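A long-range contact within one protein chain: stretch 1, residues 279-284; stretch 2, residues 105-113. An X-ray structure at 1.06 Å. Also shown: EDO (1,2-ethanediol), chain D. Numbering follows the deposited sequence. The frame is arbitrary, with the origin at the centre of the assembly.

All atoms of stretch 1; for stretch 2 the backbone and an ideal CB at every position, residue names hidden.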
ATOM      1  N   TYR A 279     -13.068  -4.471  10.704  1.00 11.99           N
ATOM      2  CA  TYR A 279     -13.794  -4.087   9.522  1.00 11.70           C
ATOM      3  C   TYR A 279     -13.180  -4.582   8.226  1.00 10.36           C
ATOM      4  O   TYR A 279     -13.715  -4.285   7.145  1.00 10.98           O
ATOM      5  CB  TYR A 279     -13.964  -2.550   9.520  1.00 11.75           C
ATOM      6  CG  TYR A 279     -12.653  -1.817   9.692  1.00 12.41           C
ATOM      7  CD1 TYR A 279     -11.783  -1.642   8.625  1.00 11.80           C
ATOM      8  CD2 TYR A 279     -12.310  -1.278  10.917  1.00 13.41           C
ATOM      9  CE1 TYR A 279     -10.572  -0.967   8.783  1.00 12.15           C
ATOM     10  CE2 TYR A 279     -11.094  -0.643  11.093  1.00 12.43           C
ATOM     11  CZ  TYR A 279     -10.235  -0.486  10.034  1.00 12.16           C
ATOM     12  OH  TYR A 279      -9.062   0.203  10.271  1.00 13.48           O
ATOM     13  N   TRP A 280     -12.088  -5.317   8.288  1.00 10.55           N
ATOM     14  CA  TRP A 280     -11.413  -5.821   7.098  1.00 10.32           C
ATOM     15  C   TRP A 280     -12.352  -6.691   6.235  1.00  9.88           C
ATOM     16  O   TRP A 280     -13.007  -7.603   6.742  1.00 10.63           O
ATOM     17  CB  TRP A 280     -10.209  -6.651   7.516  1.00 10.69           C
ATOM     18  CG  TRP A 280      -9.509  -7.371   6.428  1.00 10.34           C
ATOM     19  CD1 TRP A 280      -8.702  -6.844   5.472  1.00 11.41           C
ATOM     20  CD2 TRP A 280      -9.524  -8.771   6.188  1.00 11.12           C
ATOM     21  NE1 TRP A 280      -8.182  -7.808   4.697  1.00 12.36           N
ATOM     22  CE2 TRP A 280      -8.692  -9.012   5.094  1.00 11.63           C
ATOM     23  CE3 TRP A 280     -10.167  -9.860   6.798  1.00 12.10           C
ATOM     24  CZ2 TRP A 280      -8.446 -10.318   4.604  1.00 13.83           C
ATOM     25  CZ3 TRP A 280      -9.931 -11.131   6.321  1.00 13.96           C
ATOM     26  CH2 TRP A 280      -9.080 -11.341   5.261  1.00 14.20           C
ATOM     27  N   HIS A 281     -12.438  -6.340   4.965  1.00  9.62           N
ATOM     28  CA  HIS A 281     -13.257  -7.097   4.013  1.00  9.86           C
ATOM     29  C   HIS A 281     -14.750  -7.127   4.411  1.00  9.76           C
ATOM     30  O   HIS A 281     -15.479  -8.093   4.160  1.00 10.22           O
ATOM     31  CB  HIS A 281     -12.653  -8.480   3.705  1.00 10.35           C
ATOM     32  CG  HIS A 281     -11.435  -8.359   2.850  1.00  9.31           C
ATOM     33  ND1 HIS A 281     -10.795  -9.435   2.283  1.00 10.66           N
ATOM     34  CD2 HIS A 281     -10.749  -7.253   2.446  1.00 10.36           C
ATOM     35  CE1 HIS A 281      -9.754  -8.995   1.585  1.00 10.35           C
ATOM     36  NE2 HIS A 281      -9.715  -7.675   1.650  1.00 11.48           N
ATOM     37  N   THR A 282     -15.163  -6.031   5.016  1.00 10.41           N
ATOM     38  CA  THR A 282     -16.563  -5.758   5.307  1.00 11.28           C
ATOM     39  C   THR A 282     -16.957  -4.401   4.761  1.00 10.54           C
ATOM     40  O   THR A 282     -16.107  -3.569   4.398  1.00 10.64           O
ATOM     41  CB  THR A 282     -16.851  -5.714   6.837  1.00 11.88           C
ATOM     42  OG1 THR A 282     -16.461  -4.437   7.390  1.00 11.92           O
ATOM     43  CG2 THR A 282     -16.228  -6.855   7.622  1.00 12.52           C
ATOM     44  N   GLN A 283     -18.266  -4.135   4.746  1.00 11.37           N
ATOM     45  CA  GLN A 283     -18.773  -2.838   4.365  1.00 11.56           C
ATOM     46  C   GLN A 283     -18.309  -1.695   5.237  1.00 11.73           C
ATOM     47  O   GLN A 283     -18.319  -0.538   4.768  1.00 13.00           O
ATOM     48  CB  GLN A 283     -20.301  -2.865   4.331  1.00 11.86           C
ATOM     49  CG  GLN A 283     -20.851  -3.620   3.110  1.00 12.06           C
ATOM     50  CD  GLN A 283     -20.693  -2.840   1.848  1.00 12.54           C
ATOM     51  OE1 GLN A 283     -21.435  -1.870   1.643  1.00 14.70           O
ATOM     52  NE2 GLN A 283     -19.737  -3.222   1.000  1.00 12.38           N
ATOM     53  N   LYS A 284     -17.845  -1.997   6.438  1.00 11.63           N
ATOM     54  CA  LYS A 284     -17.362  -0.960   7.337  1.00 12.59           C
ATOM     55  C   LYS A 284     -15.921  -0.522   7.108  1.00 11.24           C
ATOM     56  O   LYS A 284     -15.441   0.334   7.841  1.00 12.11           O
ATOM     57  CB  LYS A 284     -17.546  -1.411   8.776  1.00 13.49           C
ATOM     58  CG  LYS A 284     -18.979  -1.340   9.219  1.00 17.01           C
ATOM     59  CD  LYS A 284     -19.147  -1.624  10.683  1.00 20.60           C
ATOM     60  CE  LYS A 284     -20.579  -1.486  11.181  1.00 25.77           C
ATOM     61  NZ  LYS A 284     -20.721  -2.111  12.548  1.00 29.74           N
ATOM     62  N   UNK A 105      -9.855  -1.472  -4.920  1.00  8.08           N
ATOM     63  CA  UNK A 105     -10.780  -1.870  -3.861  1.00  8.78           C
ATOM     64  C   UNK A 105     -11.354  -3.241  -4.174  1.00  8.37           C
ATOM     65  O   UNK A 105     -11.693  -3.564  -5.306  1.00  9.26           O
ATOM     66  CB  UNK A 105     -11.902  -0.843  -3.698  1.00  8.78           C
ATOM     67  N   UNK A 106     -11.528  -4.043  -3.137  1.00  8.62           N
ATOM     68  CA  UNK A 106     -12.092  -5.374  -3.290  1.00  8.39           C
ATOM     69  C   UNK A 106     -13.533  -5.296  -3.803  1.00  8.72           C
ATOM     70  O   UNK A 106     -14.337  -4.550  -3.258  1.00  9.38           O
ATOM     71  CB  UNK A 106     -12.038  -6.130  -1.961  1.00  8.39           C
ATOM     72  N   UNK A 107     -13.904  -6.190  -4.710  1.00  9.25           N
ATOM     73  CA  UNK A 107     -15.283  -6.204  -5.240  1.00  9.20           C
ATOM     74  C   UNK A 107     -16.313  -6.909  -4.355  1.00  9.09           C
ATOM     75  O   UNK A 107     -17.474  -6.968  -4.718  1.00 10.55           O
ATOM     76  CB  UNK A 107     -15.284  -6.878  -6.614  1.00  9.20           C
ATOM     77  N   UNK A 108     -15.839  -7.441  -3.256  1.00  8.83           N
ATOM     78  CA  UNK A 108     -16.611  -8.235  -2.328  1.00  9.23           C
ATOM     79  C   UNK A 108     -16.425  -7.712  -0.911  1.00  9.67           C
ATOM     80  O   UNK A 108     -15.439  -7.047  -0.607  1.00 10.86           O
ATOM     81  CB  UNK A 108     -16.211  -9.709  -2.418  1.00  9.23           C
ATOM     82  N   UNK A 109     -17.385  -7.997  -0.066  1.00  8.76           N
ATOM     83  CA  UNK A 109     -17.295  -7.777   1.385  1.00  9.66           C
ATOM     84  C   UNK A 109     -17.481  -9.123   2.075  1.00  9.21           C
ATOM     85  O   UNK A 109     -18.435  -9.349   2.800  1.00  9.73           O
ATOM     86  CB  UNK A 109     -18.336  -6.764   1.867  1.00  9.66           C
ATOM     87  N   UNK A 110     -16.541 -10.042   1.787  1.00  9.39           N
ATOM     88  CA  UNK A 110     -16.761 -11.457   2.053  1.00  9.94           C
ATOM     89  C   UNK A 110     -16.576 -11.877   3.495  1.00 10.54           C
ATOM     90  O   UNK A 110     -16.894 -13.001   3.809  1.00 11.32           O
ATOM     91  CB  UNK A 110     -15.819 -12.285   1.178  1.00  9.94           C
ATOM     92  N   UNK A 111     -16.174 -10.936   4.343  1.00  9.99           N
ATOM     93  CA  UNK A 111     -16.164 -11.129   5.770  1.00 10.99           C
ATOM     94  C   UNK A 111     -17.269 -10.352   6.487  1.00 11.45           C
ATOM     95  O   UNK A 111     -17.361 -10.334   7.718  1.00 12.55           O
ATOM     96  CB  UNK A 111     -14.798 -10.725   6.328  1.00 10.99           C
ATOM     97  N   UNK A 112     -18.163  -9.721   5.740  1.00 11.13           N
ATOM     98  CA  UNK A 112     -19.259  -8.977   6.328  1.00 11.75           C
ATOM     99  C   UNK A 112     -20.145  -9.930   7.110  1.00 12.08           C
ATOM    100  O   UNK A 112     -20.433 -11.024   6.657  1.00 13.14           O
ATOM    101  CB  UNK A 112     -20.062  -8.240   5.254  1.00 11.75           C
ATOM    102  N   UNK A 113     -20.656  -9.496   8.281  1.00 13.48           N
ATOM    103  CA  UNK A 113     -21.612 -10.354   8.991  1.00 14.90           C
ATOM    104  C   UNK A 113     -22.914 -10.604   8.198  1.00 14.64           C
ATOM    105  O   UNK A 113     -23.584 -11.615   8.467  1.00 16.65           O
ATOM    106  CB  UNK A 113     -21.953  -9.722  10.342  1.00 14.90           C
TER
HETATM  107  C1  EDO D 401      -4.241  -7.471   3.573  1.00 32.95           C
HETATM  108  O1  EDO D 401      -3.861  -7.855   2.254  1.00 38.26           O
HETATM  109  C2  EDO D 401      -5.515  -6.642   3.542  1.00 30.98           C
HETATM  110  O2  EDO D 401      -6.497  -7.107   2.561  1.00 28.53           O

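Position 105 has nothing of stretch 1 within 5.5 Å of its ideal CB, which leaves the choice open; it is Ser 105.

At 106 the CA-to-CB bond points toward stretch 1, and the ideal CB lies 4.6 Å from His 281 NE2. A flat imidazole invites something that can lie across it, aliphatic or aromatic. The residue is Arg 106, with CD 3.4 Å from the centroid of the His 281 ring and 15° off its normal, a CH-pi contact over the face. Beyond CD the chain carries its charge past the ring.

Position 107 is out of reach; its phi of -82° allows proline, and Pro 107 is found. At 108 the bond points sideways into space free of stretch 1, where many residues would fit; Tyr 108 leads its ring away.

Position 109 opens a type I turn that runs to 112. Its ideal CB is 3.9 Å from both His 281 O and Gln 283 N, close quarters that favour a small side chain, and the Gln 283 amide is a possible polar partner. Ser 109 meets both demands: Gln 283 NE2 donates to Ser 109 OG at 2.8 Å.

At 110 the bond points away, and the turn angles (-79°/-3°) suit Asp, Asn or Ser among others. Asp 110 curls back with chi1 at 51° (p). Its OD1 accepts from Arg 106 NE at 2.9 Å in a salt bridge, with the arginine lying beside the histidine, while OD2 and His 281 ND1 are joined by a water, 2.8 Å from each.

Position 111 points toward stretch 1, its ideal CB 3.5 Å from His 281 O and 3.6 Å from Trp 280 O. The nearby indole would suit an aromatic or a flexible aliphatic chain. His 111 places its ring so that Trp 280 CZ3 lies over one face, 3.4 Å from His 111 NE2; the rings meet obliquely, planes at 39°. The backbone also anchors the contact and asks nothing of the side chain except that the residue keep its N-H: His 111 N donates to His 281 O at 2.9 Å.

At 112 the bond is sideways, but the Gln 283 backbone NH lies within reach of a short acceptor; Asp or Asn could serve. Asp 112, with chi1 at -157° (t), brings OD2 to 2.9 Å from Gln 283 N, a nearly straight hydrogen bond (167°).

Position 113 has no stretch 1 atom within 5.5 Å of its ideal CB; it is Pro 113, which its phi of -63° allows.

Stretch 2 (105-113) SRPYSDHDP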
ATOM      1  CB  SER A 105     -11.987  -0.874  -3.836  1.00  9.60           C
ATOM      2  OG  SER A 105     -11.579   0.457  -3.697  1.00  9.63           O
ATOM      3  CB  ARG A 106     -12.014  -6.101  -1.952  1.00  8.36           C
ATOM      4  CG  ARG A 106     -12.495  -7.557  -1.974  1.00  8.14           C
ATOM      5  CD  ARG A 106     -11.728  -8.389  -0.983  1.00  8.65           C
ATOM      6  NE  ARG A 106     -12.166  -9.783  -0.893  1.00  8.68           N
ATOM      7  CZ  ARG A 106     -11.782 -10.715  -1.746  1.00  8.52           C
ATOM      8  NH1 ARG A 106     -11.105 -10.421  -2.825  1.00  9.05           N
ATOM      9  NH2 ARG A 106     -12.175 -11.978  -1.597  1.00  9.84           N
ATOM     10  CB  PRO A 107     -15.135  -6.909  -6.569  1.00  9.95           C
ATOM     11  CG  PRO A 107     -13.978  -7.836  -6.373  1.00 10.63           C
ATOM     12  CD  PRO A 107     -13.017  -7.004  -5.573  1.00  9.61           C
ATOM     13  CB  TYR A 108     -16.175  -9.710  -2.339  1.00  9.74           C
ATOM     14  CG  TYR A 108     -15.972 -10.316  -3.692  1.00  9.72           C
ATOM     15  CD1 TYR A 108     -16.974 -10.322  -4.649  1.00 11.31           C
ATOM     16  CD2 TYR A 108     -14.743 -10.836  -4.053  1.00 10.70           C
ATOM     17  CE1 TYR A 108     -16.763 -10.880  -5.892  1.00 12.89           C
ATOM     18  CE2 TYR A 108     -14.500 -11.383  -5.324  1.00 12.84           C
ATOM     19  CZ  TYR A 108     -15.521 -11.377  -6.228  1.00 12.82           C
ATOM     20  OH  TYR A 108     -15.297 -11.951  -7.457  1.00 16.65           O
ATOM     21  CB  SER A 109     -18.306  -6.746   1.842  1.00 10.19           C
ATOM     22  OG  SER A 109     -18.142  -5.537   1.129  1.00 10.13           O
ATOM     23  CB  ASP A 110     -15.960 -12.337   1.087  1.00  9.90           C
ATOM     24  CG  ASP A 110     -14.464 -11.992   0.969  1.00 10.42           C
ATOM     25  OD1 ASP A 110     -14.083 -10.801   0.967  1.00 10.34           O
ATOM     26  OD2 ASP A 110     -13.670 -12.973   0.803  1.00 10.24           O
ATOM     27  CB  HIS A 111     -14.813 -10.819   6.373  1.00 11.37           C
ATOM     28  CG  HIS A 111     -13.797 -11.850   6.043  1.00 11.64           C
ATOM     29  ND1 HIS A 111     -13.496 -12.873   6.903  1.00 14.41           N
ATOM     30  CD2 HIS A 111     -13.058 -12.064   4.932  1.00 12.54           C
ATOM     31  CE1 HIS A 111     -12.625 -13.683   6.321  1.00 15.46           C
ATOM     32  NE2 HIS A 111     -12.299 -13.191   5.143  1.00 15.24           N
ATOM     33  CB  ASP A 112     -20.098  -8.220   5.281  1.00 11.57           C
ATOM     34  CG  ASP A 112     -20.828  -7.067   5.877  1.00 12.17           C
ATOM     35  OD1 ASP A 112     -21.932  -7.277   6.430  1.00 13.23           O
ATOM     36  OD2 ASP A 112     -20.262  -5.956   5.826  1.00 12.79           O
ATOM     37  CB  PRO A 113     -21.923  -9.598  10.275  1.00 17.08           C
ATOM     38  CG  PRO A 113     -21.071  -8.446  10.265  1.00 19.15           C
ATOM     39  CD  PRO A 113     -20.299  -8.282   9.046  1.00 14.72           C
TER
HETATM   40  O   HOH W   1     -11.266 -12.135   2.035  1.00 14.18           O
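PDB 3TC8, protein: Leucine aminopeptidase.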